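Local coordinates for hypothetical protein (Bacteroides uniformis ATCC 8492, PDB 4QRL), which is of unknown function but has the closed eight-stranded barrel of a lipocalin-like protein, a fold that in relatives often binds small hydrophobic molecules, at residues D8-W13 with L97-L102; D29-Y33 with A42-L46. All blocks are in the same frame, centred on the assembly; numbering follows the deposited sequence.

Contact 1 (D8-W13 with L97-L102); sequences DLAGKW and LSYSSL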
# COMPACT_ATOMS: atom_id res chain seq x y z
N ASP A 8 7.06 14.20 3.49
CA ASP A 8 7.08 13.00 4.36
C ASP A 8 6.72 11.71 3.62
O ASP A 8 7.17 10.64 4.03
CB ASP A 8 6.11 13.16 5.54
CG ASP A 8 6.58 14.11 6.63
OD1 ASP A 8 7.77 14.48 6.62
OD2 ASP A 8 5.76 14.48 7.47
N LEU A 9 5.83 11.79 2.64
CA LEU A 9 5.33 10.62 1.94
C LEU A 9 6.40 9.94 1.09
O LEU A 9 6.38 8.72 0.96
CB LEU A 9 4.10 10.96 1.06
CG LEU A 9 3.34 9.75 0.48
CD1 LEU A 9 2.75 8.85 1.58
CD2 LEU A 9 2.27 10.20 -0.51
N ALA A 10 7.33 10.73 0.51
CA ALA A 10 8.38 10.25 -0.38
C ALA A 10 9.27 9.18 0.25
O ALA A 10 9.73 9.33 1.38
CB ALA A 10 9.24 11.42 -0.85
N GLY A 11 9.49 8.12 -0.51
CA GLY A 11 10.33 7.00 -0.09
C GLY A 11 9.62 5.68 0.07
O GLY A 11 8.50 5.50 -0.40
N LYS A 12 10.27 4.76 0.83
CA LYS A 12 9.80 3.40 1.01
C LYS A 12 9.24 3.22 2.39
O LYS A 12 9.76 3.76 3.37
CB LYS A 12 10.96 2.41 0.75
CG LYS A 12 10.49 0.95 0.71
CD LYS A 12 11.67 0.02 0.40
CE LYS A 12 11.68 -0.45 -1.03
NZ LYS A 12 11.98 0.65 -1.98
N TRP A 13 8.19 2.43 2.46
CA TRP A 13 7.41 2.19 3.65
C TRP A 13 7.15 0.73 3.86
O TRP A 13 6.63 0.06 2.96
CB TRP A 13 6.06 2.92 3.48
CG TRP A 13 6.14 4.40 3.46
CD1 TRP A 13 6.13 5.21 2.36
CD2 TRP A 13 6.07 5.27 4.60
NE1 TRP A 13 6.20 6.54 2.75
CE2 TRP A 13 6.16 6.60 4.12
CE3 TRP A 13 6.01 5.04 5.98
CZ2 TRP A 13 6.10 7.70 4.98
CZ3 TRP A 13 6.09 6.14 6.84
CH2 TRP A 13 6.14 7.44 6.35
N LEU A 97 0.34 10.91 8.85
CA LEU A 97 1.54 11.00 8.06
C LEU A 97 2.55 11.87 8.76
O LEU A 97 2.29 13.03 9.07
CB LEU A 97 1.31 11.50 6.62
CG LEU A 97 2.58 11.82 5.78
CD1 LEU A 97 3.39 10.56 5.46
CD2 LEU A 97 2.22 12.58 4.50
N SER A 98 3.73 11.30 8.99
CA SER A 98 4.91 12.00 9.50
C SER A 98 6.07 11.41 8.72
O SER A 98 5.85 10.46 7.97
CB SER A 98 5.06 11.84 11.01
OG SER A 98 5.43 10.52 11.38
N TYR A 99 7.26 11.91 8.91
CA TYR A 99 8.43 11.35 8.22
C TYR A 99 8.66 9.85 8.53
O TYR A 99 9.24 9.15 7.71
CB TYR A 99 9.69 12.14 8.64
CG TYR A 99 10.87 11.87 7.75
CD1 TYR A 99 10.86 12.26 6.41
CD2 TYR A 99 12.01 11.23 8.23
CE1 TYR A 99 11.95 12.02 5.58
CE2 TYR A 99 13.12 11.01 7.41
CZ TYR A 99 13.07 11.38 6.08
OH TYR A 99 14.15 11.17 5.26
N SER A 100 8.23 9.35 9.71
CA SER A 100 8.49 7.95 10.04
C SER A 100 7.24 7.07 10.11
O SER A 100 7.37 5.84 10.13
CB SER A 100 9.25 7.88 11.36
OG SER A 100 8.49 8.52 12.36
N SER A 101 6.03 7.66 10.11
CA SER A 101 4.78 6.92 10.28
C SER A 101 3.74 7.25 9.20
O SER A 101 3.56 8.41 8.85
CB SER A 101 4.19 7.23 11.66
OG SER A 101 2.88 6.70 11.77
N LEU A 102 3.03 6.24 8.73
CA LEU A 102 1.98 6.38 7.72
C LEU A 102 0.82 5.44 8.09
O LEU A 102 1.05 4.26 8.36
CB LEU A 102 2.47 6.11 6.28
CG LEU A 102 1.41 6.13 5.15
CD1 LEU A 102 0.76 7.53 4.98
CD2 LEU A 102 1.99 5.70 3.83
O HOH W 1 12.42 9.81 3.07
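W13 and L102 meet where the chain enters a calycin barrel. G11, K12 and W13 spell the Gly-X-Trp signature of lipocalins, at the start of the first strand. Segment 97-102 spans the turn between strands 89-97 and 101-106.

The tight part surrounds the indole. L102 CB sits over one face of the six-membered ring, a CH-pi contact 3.7 Å from the centroid and 15° off the normal. Two backbone oxygens line the ring edge: S98 O is 3.4 Å from W13 CH2, and S100 O is 3.5 Å from W13 CZ3. At the pyrrole edge, W13 NE1 donates to L9 O at 2.8 Å with a nearly straight angle of 178°. This acceptor lies in the ring plane, so the bond helps fix the rotation of the ring. L9 keeps CG anti to its N (chi1 -170°), which brings CD1 to L102 CD2 at 3.9 Å. K115 also touches W13. Its NZ bonds to D8 O and Y99 O, and it is probably equivalent to the basic residue near the conserved tryptophan in classical lipocalins. With an alanine here the indole is gone, L9 O would probably be left without its mate, and a gap would be likely to open beneath L102 CB.

The solvent side is looser. The D8 carboxylate lies beside the turn. D8 OD2 comes within 3.3 Å of Y99 N, but the angle is too poor for a hydrogen bond. Y99 is exposed at the surface. There one water donates to A10 O at 3.2 Å and makes a weak hydrogen bond with Y99 OH.

Contact 2 (D29-Y33 with A42-L46); sequences DSVFY and AICLL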
# COMPACT_ATOMS: atom_id res chain seq x y z
N ASP A 29 4.93 -8.77 7.21
CA ASP A 29 6.36 -8.44 7.17
C ASP A 29 6.95 -8.54 5.78
O ASP A 29 8.17 -8.52 5.61
CB ASP A 29 7.15 -9.35 8.14
CG ASP A 29 7.24 -10.83 7.77
OD1 ASP A 29 6.40 -11.30 6.96
OD2 ASP A 29 8.14 -11.52 8.31
N SER A 30 6.10 -8.62 4.78
CA SER A 30 6.53 -8.89 3.43
C SER A 30 6.12 -7.84 2.40
O SER A 30 6.31 -8.09 1.23
CB SER A 30 5.92 -10.23 3.02
OG SER A 30 4.52 -10.23 3.25
N VAL A 31 5.50 -6.72 2.81
CA VAL A 31 4.98 -5.75 1.84
C VAL A 31 5.60 -4.39 2.08
O VAL A 31 5.66 -3.93 3.22
CB VAL A 31 3.44 -5.66 1.88
CG1 VAL A 31 2.92 -4.65 0.86
CG2 VAL A 31 2.79 -7.04 1.66
N PHE A 32 6.05 -3.76 0.99
CA PHE A 32 6.74 -2.46 1.04
C PHE A 32 6.16 -1.56 -0.02
O PHE A 32 6.10 -1.97 -1.19
CB PHE A 32 8.26 -2.66 0.80
CG PHE A 32 8.91 -3.53 1.85
CD1 PHE A 32 8.79 -4.92 1.79
CD2 PHE A 32 9.53 -2.97 2.95
CE1 PHE A 32 9.34 -5.73 2.80
CE2 PHE A 32 10.09 -3.79 3.95
CZ PHE A 32 10.00 -5.15 3.85
N TYR A 33 5.66 -0.37 0.38
CA TYR A 33 5.10 0.59 -0.60
C TYR A 33 6.11 1.67 -0.85
O TYR A 33 6.81 2.09 0.06
CB TYR A 33 3.80 1.25 -0.09
CG TYR A 33 2.51 0.47 -0.16
CD1 TYR A 33 2.51 -0.92 -0.31
CD2 TYR A 33 1.28 1.09 0.06
CE1 TYR A 33 1.32 -1.64 -0.35
CE2 TYR A 33 0.09 0.37 0.07
CZ TYR A 33 0.12 -1.00 -0.13
OH TYR A 33 -1.06 -1.71 -0.16
N ALA A 42 5.00 -1.33 -5.24
CA ALA A 42 4.92 -2.17 -4.04
C ALA A 42 5.73 -3.43 -4.26
O ALA A 42 5.55 -4.11 -5.27
CB ALA A 42 3.48 -2.52 -3.70
N ILE A 43 6.68 -3.68 -3.36
CA ILE A 43 7.50 -4.87 -3.40
C ILE A 43 6.88 -5.84 -2.42
O ILE A 43 6.67 -5.50 -1.26
CB ILE A 43 8.99 -4.57 -3.05
CG1 ILE A 43 9.69 -3.71 -4.12
CG2 ILE A 43 9.76 -5.87 -2.78
CD1 ILE A 43 11.04 -3.06 -3.65
N CYS A 44 6.60 -7.05 -2.89
CA CYS A 44 6.03 -8.10 -2.08
C CYS A 44 6.98 -9.30 -2.08
O CYS A 44 7.32 -9.82 -3.15
CB CYS A 44 4.65 -8.47 -2.59
SG CYS A 44 3.51 -7.07 -2.61
N LEU A 45 7.40 -9.71 -0.89
CA LEU A 45 8.33 -10.82 -0.67
C LEU A 45 7.55 -12.11 -0.54
O LEU A 45 6.77 -12.29 0.40
CB LEU A 45 9.22 -10.57 0.56
CG LEU A 45 10.02 -9.25 0.55
CD1 LEU A 45 10.73 -9.06 1.89
CD2 LEU A 45 11.04 -9.22 -0.59
N LEU A 46 7.73 -13.00 -1.52
CA LEU A 46 7.02 -14.27 -1.54
C LEU A 46 7.67 -15.27 -0.58
O LEU A 46 8.89 -15.22 -0.32
CB LEU A 46 6.99 -14.83 -2.99
CG LEU A 46 6.40 -13.92 -4.09
CD1 LEU A 46 6.69 -14.47 -5.48
CD2 LEU A 46 4.91 -13.72 -3.92
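F32 and I43 form an antiparallel hydrogen-bonded pair in the hairpin of strands 25-36 and 39-45. Both side chains leave the outer face of the barrel. The F32 ring does not stack on I43. It turns one edge to the backbone, with I43 O close to the ring plane, 3.8 Å from F32 CD1. CG lies beside the backbone N (chi1 -61°), and this tilts the ring back along the hairpin towards L45. There the two side chains cross obliquely, and F32 CE1 meets L45 CD1 at 3.7 Å. The ring of F116 also meets F32.

V31, Y33, A42 and C44 face the barrel interior in two non-hydrogen-bonded pairs. Y33 CD1 lies 3.9 Å from A42 CB. V31 CG1 is 4.3 Å from C44 SG, a looser touch, and Y82 packs against both residues.

The backbone joins the strands by two bonds between F32 and I43 and a third from L45 N to S30 O, 2.9 Å long and 170° at the hydrogen. The hydrogen bonds between the two segments are all main-chain. V31, A42 and C44, with the Y33 ring, give the inner face a mainly apolar lining here, consistent with a lipocalin-like interior.

In the fold
Contacts 1 and 2 lie in one antiparallel barrel, with centres about 16 Å apart. Contact 2 is nested along the chain inside the long loop closed by contact 1. Contact 1 brings the chain start to the turn before strand 101-106, while contact 2 pairs near neighbours in a hairpin. Strands 11-19 and 25-36 are adjacent in the sheet and tie the two together. W13 N lies 2.8 Å from Y33 O, a probable hydrogen bond, and K12 CE packs on I43 CD1 at 3.8 Å. F113, in the last strand, meets W13, L102 and Y33. The barrel end and the wall thus share a common apolar neighbour.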